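PDB 6ESL: bacterial leucyl aminopeptidase from Legionella pneumophila, which probably removes amino-terminal residues, leucine among them, from peptides as a secreted zinc-dependent aminopeptidase of peptidase family M28. Local coordinates for residues D294-V299 with H321-Y326; T286-D291 with C350-A355. All coordinates share one frame; numbering follows the deposited sequence.

Contact 1 of 2, residues D294-V299 with H321-Y326; sequences DPTMWV and HVPVDY
Strand 297-300, helix 306-320 and strand 324-327 form a beta-alpha-beta unit at the edge of the mixed sheet within this chain of the M28 peptidase. The contact pairs the two parallel strands and the turns that lead into them. Val322 follows the turn after the helix. Val322 CG1 lies against the Pro295 ring, 3.7 Å from Pro295 CB. Val322 CG2, wedged between the backbone N and the carbonyl carbon, reaches 3.6 Å from Met297 SD. Pro323 crosses Thr296 at about a right angle and sets its CB beside Thr296 OG1. That hydroxyl is held in place by Asp294 OD1, 2.6 Å from Thr296 OG1, on the syn side of the carboxylate. The same oxygen closes an Asx turn by accepting from Thr296 N. The strand pairing starts where Met297 N donates to Pro323 O at 3.0 Å. Val324 faces the helix side of the sheet, where it touches Ile316. Val324 CG1 meets Val299 CG2 at 3.9 Å. Met297 also points to this side, and its side chain packs against helix 373-391. Asp325 lies on the other face with Trp298 and makes two backbone bonds. Its N donates to Met297 O, and Asp325 O accepts from Val299 N at 2.8 Å. The two side chains run the same way, with indole and carboxylate planes only 13° apart. Asp325 CG is anti to the backbone N (chi1 -157°), which lays the carboxylate over the face of the indole, near CZ3 and CH2. Asp325 CB makes a CH-pi contact, 3.6 Å from the centroid of the Trp298 six-membered ring. Asp325 OD1 accepts from Tyr326 N and forms a salt bridge with Lys314 of the second subunit. Tyr326 packs on Tyr326 of that subunit. Tyr326 O of the same chain as Trp298 lies at the indole edge, 3.4 Å from Trp298 CZ3.

Contact 2 of 2, residues T286-D291 with C350-A355; sequences TGYRND and CETSFA
The Glu351 side chain points toward the loop at 286-288 and carries the contact. Its CG sits in the crowded position between the backbone N and the carbonyl carbon (chi1 62°), and the chain then runs out extended. This brings Glu351 OE1 within reach of two successive backbone N-H groups. Tyr288 N donates to Glu351 OE1 at 2.8 Å in a nearly straight bond (176°), well above the carboxylate plane. Gly287 N reaches Glu351 OE1 at 2.9 Å along its anti lone pair, but the bond is more bent (135°). Two N-H donors on one buried oxygen would probably stabilise the charged form. The other oxygen, Glu351 OE2, rests 3.3 Å from Tyr288 CB. Thr352 crosses the tyrosine obliquely. Thr352 CG2, a methyl, lies in the ring plane at the edge, 3.7 Å from Tyr288 CD2. A water links the backbones further along, accepting from Asn290 N and donating to Glu351 O. Arg289 turns away to a salt bridge with Glu374. The side chain of Glu351 is about 9 Å from a bound zinc ion. Glu351 thus ties together two loops that follow strands of the sheet, near the zinc centre of an M28 aminopeptidase.

In the fold
Contact 1 is a surface contact at the outer edge of the mixed sheet, and the second subunit reaches it. Contact 2 is buried and joins loops that follow strands 277-282 and 346-350, closer to the zinc ions. Contact 1 combines strand pairing, apolar side chains and an aspartate over an indole, with a salt bridge to the second subunit. In contact 2 a single carboxylate grips backbone N-H groups, with a water beside it. Along the chain, contact 1 is nested inside the loop closed by contact 2. Their centres are 9 Å apart. A probable hydrogen bond joins Trp298 O to Cys350 N, and the Trp298 indole packs on the backbone of Thr352 and Ser353.

Contact 1 of 2, residues D294-V299 with H321-Y326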
ATOM      1  N   ASP B 294     -21.854 -10.124  -4.835  1.00 32.95           N
ATOM      2  CA  ASP B 294     -20.395  -9.913  -4.853  1.00 33.98           C
ATOM      3  C   ASP B 294     -19.984  -9.473  -3.469  1.00 31.47           C
ATOM      4  O   ASP B 294     -20.335  -8.337  -3.068  1.00 31.75           O
ATOM      5  CB  ASP B 294     -20.028  -8.862  -5.902  1.00 35.14           C
ATOM      6  CG  ASP B 294     -18.573  -8.544  -5.922  1.00 37.09           C
ATOM      7  OD1 ASP B 294     -17.797  -9.002  -5.085  1.00 35.06           O
ATOM      8  OD2 ASP B 294     -18.189  -7.851  -6.876  1.00 40.83           O
ATOM      9  N   PRO B 295     -19.256 -10.335  -2.737  1.00 29.84           N
ATOM     10  CA  PRO B 295     -18.946 -10.060  -1.332  1.00 29.01           C
ATOM     11  C   PRO B 295     -17.613  -9.369  -1.067  1.00 27.12           C
ATOM     12  O   PRO B 295     -17.186  -9.326   0.062  1.00 25.91           O
ATOM     13  CB  PRO B 295     -18.957 -11.463  -0.764  1.00 30.34           C
ATOM     14  CG  PRO B 295     -18.258 -12.303  -1.871  1.00 31.54           C
ATOM     15  CD  PRO B 295     -18.730 -11.658  -3.158  1.00 31.46           C
ATOM     16  N   THR B 296     -16.921  -8.876  -2.111  1.00 26.79           N
ATOM     17  CA  THR B 296     -15.703  -8.133  -2.014  1.00 25.37           C
ATOM     18  C   THR B 296     -15.721  -7.087  -0.891  1.00 24.21           C
ATOM     19  O   THR B 296     -16.734  -6.348  -0.718  1.00 25.18           O
ATOM     20  CB  THR B 296     -15.463  -7.412  -3.364  1.00 25.27           C
ATOM     21  OG1 THR B 296     -15.330  -8.364  -4.443  1.00 25.62           O
ATOM     22  CG2 THR B 296     -14.180  -6.533  -3.332  1.00 25.64           C
ATOM     23  N   MET B 297     -14.630  -7.012  -0.157  1.00 23.05           N
ATOM     24  CA  MET B 297     -14.409  -5.991   0.836  1.00 23.07           C
ATOM     25  C   MET B 297     -13.267  -5.098   0.350  1.00 21.52           C
ATOM     26  O   MET B 297     -12.357  -5.561  -0.260  1.00 23.33           O
ATOM     27  CB  MET B 297     -14.112  -6.627   2.232  1.00 24.73           C
ATOM     28  CG  MET B 297     -15.321  -7.448   2.750  1.00 25.85           C
ATOM     29  SD  MET B 297     -14.852  -8.555   4.138  1.00 27.53           S
ATOM     30  CE  MET B 297     -14.908  -7.341   5.412  1.00 27.95           C
ATOM     31  N   TRP B 298     -13.354  -3.811   0.644  1.00 21.53           N
ATOM     32  CA  TRP B 298     -12.503  -2.772   0.066  1.00 21.35           C
ATOM     33  C   TRP B 298     -11.554  -2.222   1.121  1.00 21.89           C
ATOM     34  O   TRP B 298     -11.976  -1.878   2.201  1.00 20.96           O
ATOM     35  CB  TRP B 298     -13.388  -1.680  -0.545  1.00 21.60           C
ATOM     36  CG  TRP B 298     -14.111  -2.171  -1.732  1.00 22.52           C
ATOM     37  CD1 TRP B 298     -15.340  -2.860  -1.729  1.00 22.55           C
ATOM     38  CD2 TRP B 298     -13.749  -2.034  -3.122  1.00 23.23           C
ATOM     39  NE1 TRP B 298     -15.698  -3.147  -3.016  1.00 23.13           N
ATOM     40  CE2 TRP B 298     -14.778  -2.620  -3.886  1.00 24.08           C
ATOM     41  CE3 TRP B 298     -12.711  -1.398  -3.796  1.00 24.49           C
ATOM     42  CZ2 TRP B 298     -14.751  -2.676  -5.250  1.00 25.52           C
ATOM     43  CZ3 TRP B 298     -12.724  -1.408  -5.216  1.00 26.04           C
ATOM     44  CH2 TRP B 298     -13.731  -2.028  -5.902  1.00 26.53           C
ATOM     45  N   VAL B 299     -10.271  -2.104   0.788  1.00 20.86           N
ATOM     46  CA  VAL B 299      -9.294  -1.524   1.657  1.00 21.29           C
ATOM     47  C   VAL B 299      -8.969  -0.168   1.089  1.00 20.69           C
ATOM     48  O   VAL B 299      -8.532  -0.062  -0.114  1.00 20.56           O
ATOM     49  CB  VAL B 299      -8.044  -2.460   1.769  1.00 23.93           C
ATOM     50  CG1 VAL B 299      -6.915  -1.846   2.580  1.00 23.86           C
ATOM     51  CG2 VAL B 299      -8.412  -3.739   2.494  1.00 25.56           C
ATOM     52  N   HIS B 321     -12.503 -15.044   3.547  1.00 39.58           N
ATOM     53  CA  HIS B 321     -12.661 -15.795   2.298  1.00 40.05           C
ATOM     54  C   HIS B 321     -13.600 -15.100   1.312  1.00 37.94           C
ATOM     55  O   HIS B 321     -14.403 -15.743   0.700  1.00 37.16           O
ATOM     56  CB  HIS B 321     -13.091 -17.266   2.581  1.00 45.72           C
ATOM     57  CG  HIS B 321     -12.112 -17.998   3.434  1.00 48.34           C
ATOM     58  ND1 HIS B 321     -12.431 -18.507   4.675  1.00 53.33           N
ATOM     59  CD2 HIS B 321     -10.802 -18.283   3.227  1.00 52.39           C
ATOM     60  CE1 HIS B 321     -11.360 -19.088   5.196  1.00 54.88           C
ATOM     61  NE2 HIS B 321     -10.356 -18.949   4.341  1.00 55.01           N
ATOM     62  N   VAL B 322     -13.378 -13.780   1.128  1.00 35.01           N
ATOM     63  CA  VAL B 322     -13.983 -13.035   0.056  1.00 31.28           C
ATOM     64  C   VAL B 322     -12.874 -12.243  -0.674  1.00 30.12           C
ATOM     65  O   VAL B 322     -11.770 -12.076  -0.150  1.00 28.90           O
ATOM     66  CB  VAL B 322     -15.072 -12.108   0.600  1.00 31.54           C
ATOM     67  CG1 VAL B 322     -16.200 -12.947   1.261  1.00 31.93           C
ATOM     68  CG2 VAL B 322     -14.486 -11.050   1.519  1.00 30.20           C
ATOM     69  N   PRO B 323     -13.146 -11.768  -1.906  1.00 29.00           N
ATOM     70  CA  PRO B 323     -12.140 -10.940  -2.587  1.00 28.19           C
ATOM     71  C   PRO B 323     -11.893  -9.581  -1.824  1.00 26.95           C
ATOM     72  O   PRO B 323     -12.724  -9.088  -1.051  1.00 25.63           O
ATOM     73  CB  PRO B 323     -12.762 -10.705  -3.974  1.00 28.65           C
ATOM     74  CG  PRO B 323     -13.806 -11.861  -4.163  1.00 30.44           C
ATOM     75  CD  PRO B 323     -14.347 -12.002  -2.737  1.00 30.52           C
ATOM     76  N   VAL B 324     -10.730  -8.994  -2.085  1.00 26.46           N
ATOM     77  CA  VAL B 324     -10.319  -7.708  -1.610  1.00 26.61           C
ATOM     78  C   VAL B 324     -10.062  -6.823  -2.805  1.00 26.91           C
ATOM     79  O   VAL B 324      -9.546  -7.283  -3.801  1.00 26.29           O
ATOM     80  CB  VAL B 324      -8.990  -7.778  -0.894  1.00 29.23           C
ATOM     81  CG1 VAL B 324      -8.575  -6.402  -0.360  1.00 28.69           C
ATOM     82  CG2 VAL B 324      -9.100  -8.733   0.284  1.00 31.48           C
ATOM     83  N   ASP B 325     -10.431  -5.583  -2.735  1.00 24.17           N
ATOM     84  CA  ASP B 325     -10.064  -4.640  -3.784  1.00 24.72           C
ATOM     85  C   ASP B 325      -9.784  -3.309  -3.005  1.00 23.49           C
ATOM     86  O   ASP B 325      -9.936  -3.236  -1.776  1.00 21.88           O
ATOM     87  CB  ASP B 325     -11.161  -4.528  -4.807  1.00 25.24           C
ATOM     88  CG  ASP B 325     -10.664  -4.022  -6.190  1.00 26.90           C
ATOM     89  OD1 ASP B 325      -9.538  -3.495  -6.266  1.00 26.90           O
ATOM     90  OD2 ASP B 325     -11.404  -4.162  -7.173  1.00 27.57           O
ATOM     91  N   TYR B 326      -9.295  -2.331  -3.731  1.00 24.08           N
ATOM     92  CA  TYR B 326      -8.659  -1.099  -3.201  1.00 23.83           C
ATOM     93  C   TYR B 326      -9.286   0.158  -3.780  1.00 22.79           C
ATOM     94  O   TYR B 326      -9.717   0.226  -4.961  1.00 20.55           O
ATOM     95  CB  TYR B 326      -7.147  -1.092  -3.547  1.00 26.41           C
ATOM     96  CG  TYR B 326      -6.450  -2.337  -3.082  1.00 28.30           C
ATOM     97  CD1 TYR B 326      -6.022  -2.512  -1.774  1.00 31.87           C
ATOM     98  CD2 TYR B 326      -6.354  -3.428  -3.943  1.00 32.25           C
ATOM     99  CE1 TYR B 326      -5.464  -3.736  -1.349  1.00 34.99           C
ATOM    100  CE2 TYR B 326      -5.825  -4.639  -3.518  1.00 34.90           C
ATOM    101  CZ  TYR B 326      -5.356  -4.780  -2.239  1.00 36.32           C
ATOM    102  OH  TYR B 326      -4.779  -6.023  -1.859  1.00 44.60           O
TER

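Contact 2 of 2, residues T286-D291 with C350-A355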
ATOM      1  N   THR B 286     -20.481  -0.802   6.631  1.00 21.67           N
ATOM      2  CA  THR B 286     -20.192  -2.249   6.595  1.00 23.13           C
ATOM      3  C   THR B 286     -21.324  -3.104   6.016  1.00 22.15           C
ATOM      4  O   THR B 286     -21.258  -4.349   6.026  1.00 21.34           O
ATOM      5  CB  THR B 286     -19.917  -2.768   8.022  1.00 25.21           C
ATOM      6  OG1 THR B 286     -21.081  -2.683   8.819  1.00 26.09           O
ATOM      7  CG2 THR B 286     -18.718  -2.084   8.661  1.00 24.57           C
ATOM      8  N   GLY B 287     -22.354  -2.459   5.480  1.00 22.68           N
ATOM      9  CA  GLY B 287     -23.537  -3.206   5.060  1.00 24.81           C
ATOM     10  C   GLY B 287     -24.061  -3.152   3.648  1.00 25.78           C
ATOM     11  O   GLY B 287     -24.854  -3.986   3.273  1.00 26.63           O
ATOM     12  N   TYR B 288     -23.679  -2.152   2.875  1.00 25.75           N
ATOM     13  CA  TYR B 288     -24.213  -2.024   1.532  1.00 25.85           C
ATOM     14  C   TYR B 288     -23.340  -2.671   0.578  1.00 27.21           C
ATOM     15  O   TYR B 288     -22.083  -2.461   0.581  1.00 26.99           O
ATOM     16  CB  TYR B 288     -24.420  -0.530   1.183  1.00 26.93           C
ATOM     17  CG  TYR B 288     -24.911  -0.319  -0.266  1.00 28.07           C
ATOM     18  CD1 TYR B 288     -26.298  -0.332  -0.590  1.00 31.06           C
ATOM     19  CD2 TYR B 288     -23.997  -0.061  -1.279  1.00 28.86           C
ATOM     20  CE1 TYR B 288     -26.711  -0.110  -1.916  1.00 32.38           C
ATOM     21  CE2 TYR B 288     -24.412   0.150  -2.575  1.00 31.51           C
ATOM     22  CZ  TYR B 288     -25.778   0.108  -2.858  1.00 32.76           C
ATOM     23  OH  TYR B 288     -26.122   0.272  -4.165  1.00 40.30           O
ATOM     24  N   ARG B 289     -23.936  -3.506  -0.301  1.00 27.40           N
ATOM     25  CA  ARG B 289     -23.226  -4.153  -1.365  1.00 28.13           C
ATOM     26  C   ARG B 289     -23.681  -3.572  -2.664  1.00 30.01           C
ATOM     27  O   ARG B 289     -24.870  -3.372  -2.892  1.00 30.49           O
ATOM     28  CB  ARG B 289     -23.470  -5.687  -1.374  1.00 27.40           C
ATOM     29  CG  ARG B 289     -22.604  -6.467  -0.391  1.00 26.13           C
ATOM     30  CD  ARG B 289     -22.888  -7.954  -0.524  1.00 27.14           C
ATOM     31  NE  ARG B 289     -22.074  -8.703   0.415  1.00 27.46           N
ATOM     32  CZ  ARG B 289     -22.145 -10.012   0.558  1.00 28.98           C
ATOM     33  NH1 ARG B 289     -22.982 -10.704  -0.225  1.00 30.27           N
ATOM     34  NH2 ARG B 289     -21.343 -10.618   1.425  1.00 29.23           N
ATOM     35  N   ASN B 290     -22.725  -3.244  -3.514  1.00 31.46           N
ATOM     36  CA  ASN B 290     -23.130  -2.749  -4.792  1.00 33.00           C
ATOM     37  C   ASN B 290     -23.920  -3.781  -5.608  1.00 35.52           C
ATOM     38  O   ASN B 290     -24.755  -3.463  -6.457  1.00 35.73           O
ATOM     39  CB  ASN B 290     -21.845  -2.404  -5.522  1.00 37.57           C
ATOM     40  CG  ASN B 290     -22.100  -1.417  -6.540  1.00 39.65           C
ATOM     41  OD1 ASN B 290     -22.569  -0.290  -6.171  1.00 51.18           O
ATOM     42  ND2 ASN B 290     -21.892  -1.802  -7.793  1.00 42.86           N
ATOM     43  N   ASP B 291     -23.497  -5.030  -5.456  1.00 35.15           N
ATOM     44  CA  ASP B 291     -24.118  -6.205  -6.109  1.00 35.68           C
ATOM     45  C   ASP B 291     -24.250  -7.205  -4.959  1.00 33.89           C
ATOM     46  O   ASP B 291     -23.246  -7.631  -4.403  1.00 32.42           O
ATOM     47  CB  ASP B 291     -23.173  -6.622  -7.201  1.00 36.34           C
ATOM     48  CG  ASP B 291     -23.546  -7.924  -7.880  1.00 43.39           C
ATOM     49  OD1 ASP B 291     -24.557  -8.587  -7.530  1.00 40.92           O
ATOM     50  OD2 ASP B 291     -22.764  -8.266  -8.800  1.00 47.43           O
ATOM     51  N   CYS B 350     -13.901  -1.138   3.961  1.00 21.11           N
ATOM     52  CA  CYS B 350     -15.215  -0.574   3.687  1.00 20.28           C
ATOM     53  C   CYS B 350     -16.025  -1.385   2.722  1.00 19.84           C
ATOM     54  O   CYS B 350     -15.545  -2.264   2.032  1.00 19.85           O
ATOM     55  CB  CYS B 350     -15.054   0.929   3.219  1.00 20.85           C
ATOM     56  SG  CYS B 350     -16.542   1.928   3.008  1.00 21.86           S
ATOM     57  N   GLU B 351     -17.312  -1.176   2.818  1.00 20.00           N
ATOM     58  CA  GLU B 351     -18.322  -1.984   2.142  1.00 21.74           C
ATOM     59  C   GLU B 351     -18.307  -1.902   0.622  1.00 21.99           C
ATOM     60  O   GLU B 351     -18.707  -2.872  -0.054  1.00 22.88           O
ATOM     61  CB  GLU B 351     -19.738  -1.596   2.614  1.00 21.44           C
ATOM     62  CG  GLU B 351     -20.078  -0.112   2.277  1.00 21.50           C
ATOM     63  CD  GLU B 351     -21.407   0.419   2.820  1.00 22.75           C
ATOM     64  OE1 GLU B 351     -21.900  -0.160   3.781  1.00 23.13           O
ATOM     65  OE2 GLU B 351     -21.910   1.411   2.236  1.00 23.62           O
ATOM     66  N   THR B 352     -17.880  -0.774   0.078  1.00 22.52           N
ATOM     67  CA  THR B 352     -17.816  -0.564  -1.351  1.00 22.71           C
ATOM     68  C   THR B 352     -16.580   0.257  -1.702  1.00 21.47           C
ATOM     69  O   THR B 352     -15.937   0.872  -0.854  1.00 21.86           O
ATOM     70  CB  THR B 352     -19.007   0.257  -1.917  1.00 24.54           C
ATOM     71  OG1 THR B 352     -18.996   1.547  -1.326  1.00 25.30           O
ATOM     72  CG2 THR B 352     -20.361  -0.313  -1.546  1.00 26.08           C
ATOM     73  N   SER B 353     -16.320   0.350  -2.977  1.00 22.81           N
ATOM     74  CA  SER B 353     -15.394   1.386  -3.430  1.00 24.67           C
ATOM     75  C   SER B 353     -16.029   2.757  -3.242  1.00 25.94           C
ATOM     76  O   SER B 353     -17.251   2.912  -3.067  1.00 25.33           O
ATOM     77  CB  SER B 353     -15.074   1.206  -4.944  1.00 24.71           C
ATOM     78  OG  SER B 353     -16.253   1.570  -5.716  1.00 27.78           O
ATOM     79  N   PHE B 354     -15.200   3.756  -3.406  1.00 27.89           N
ATOM     80  CA  PHE B 354     -15.635   5.162  -3.419  1.00 30.83           C
ATOM     81  C   PHE B 354     -16.574   5.487  -4.579  1.00 32.66           C
ATOM     82  O   PHE B 354     -17.668   6.059  -4.367  1.00 32.10           O
ATOM     83  CB  PHE B 354     -14.444   6.124  -3.454  1.00 33.70           C
ATOM     84  CG  PHE B 354     -14.890   7.568  -3.443  1.00 37.34           C
ATOM     85  CD1 PHE B 354     -15.395   8.156  -2.249  1.00 36.03           C
ATOM     86  CD2 PHE B 354     -14.880   8.323  -4.652  1.00 41.16           C
ATOM     87  CE1 PHE B 354     -15.861   9.438  -2.236  1.00 39.71           C
ATOM     88  CE2 PHE B 354     -15.361   9.645  -4.641  1.00 44.75           C
ATOM     89  CZ  PHE B 354     -15.849  10.191  -3.435  1.00 43.26           C
ATOM     90  N   ALA B 355     -16.233   5.019  -5.742  1.00 34.52           N
ATOM     91  CA  ALA B 355     -17.032   5.209  -6.901  1.00 37.33           C
ATOM     92  C   ALA B 355     -18.409   4.544  -6.846  1.00 39.36           C
ATOM     93  O   ALA B 355     -19.310   5.071  -7.352  1.00 44.66           O
ATOM     94  CB  ALA B 355     -16.287   4.747  -8.116  1.00 38.12           C
TER
HETATM   95  O   HOH W   1     -19.891  -3.757  -2.558  1.00 29.43           O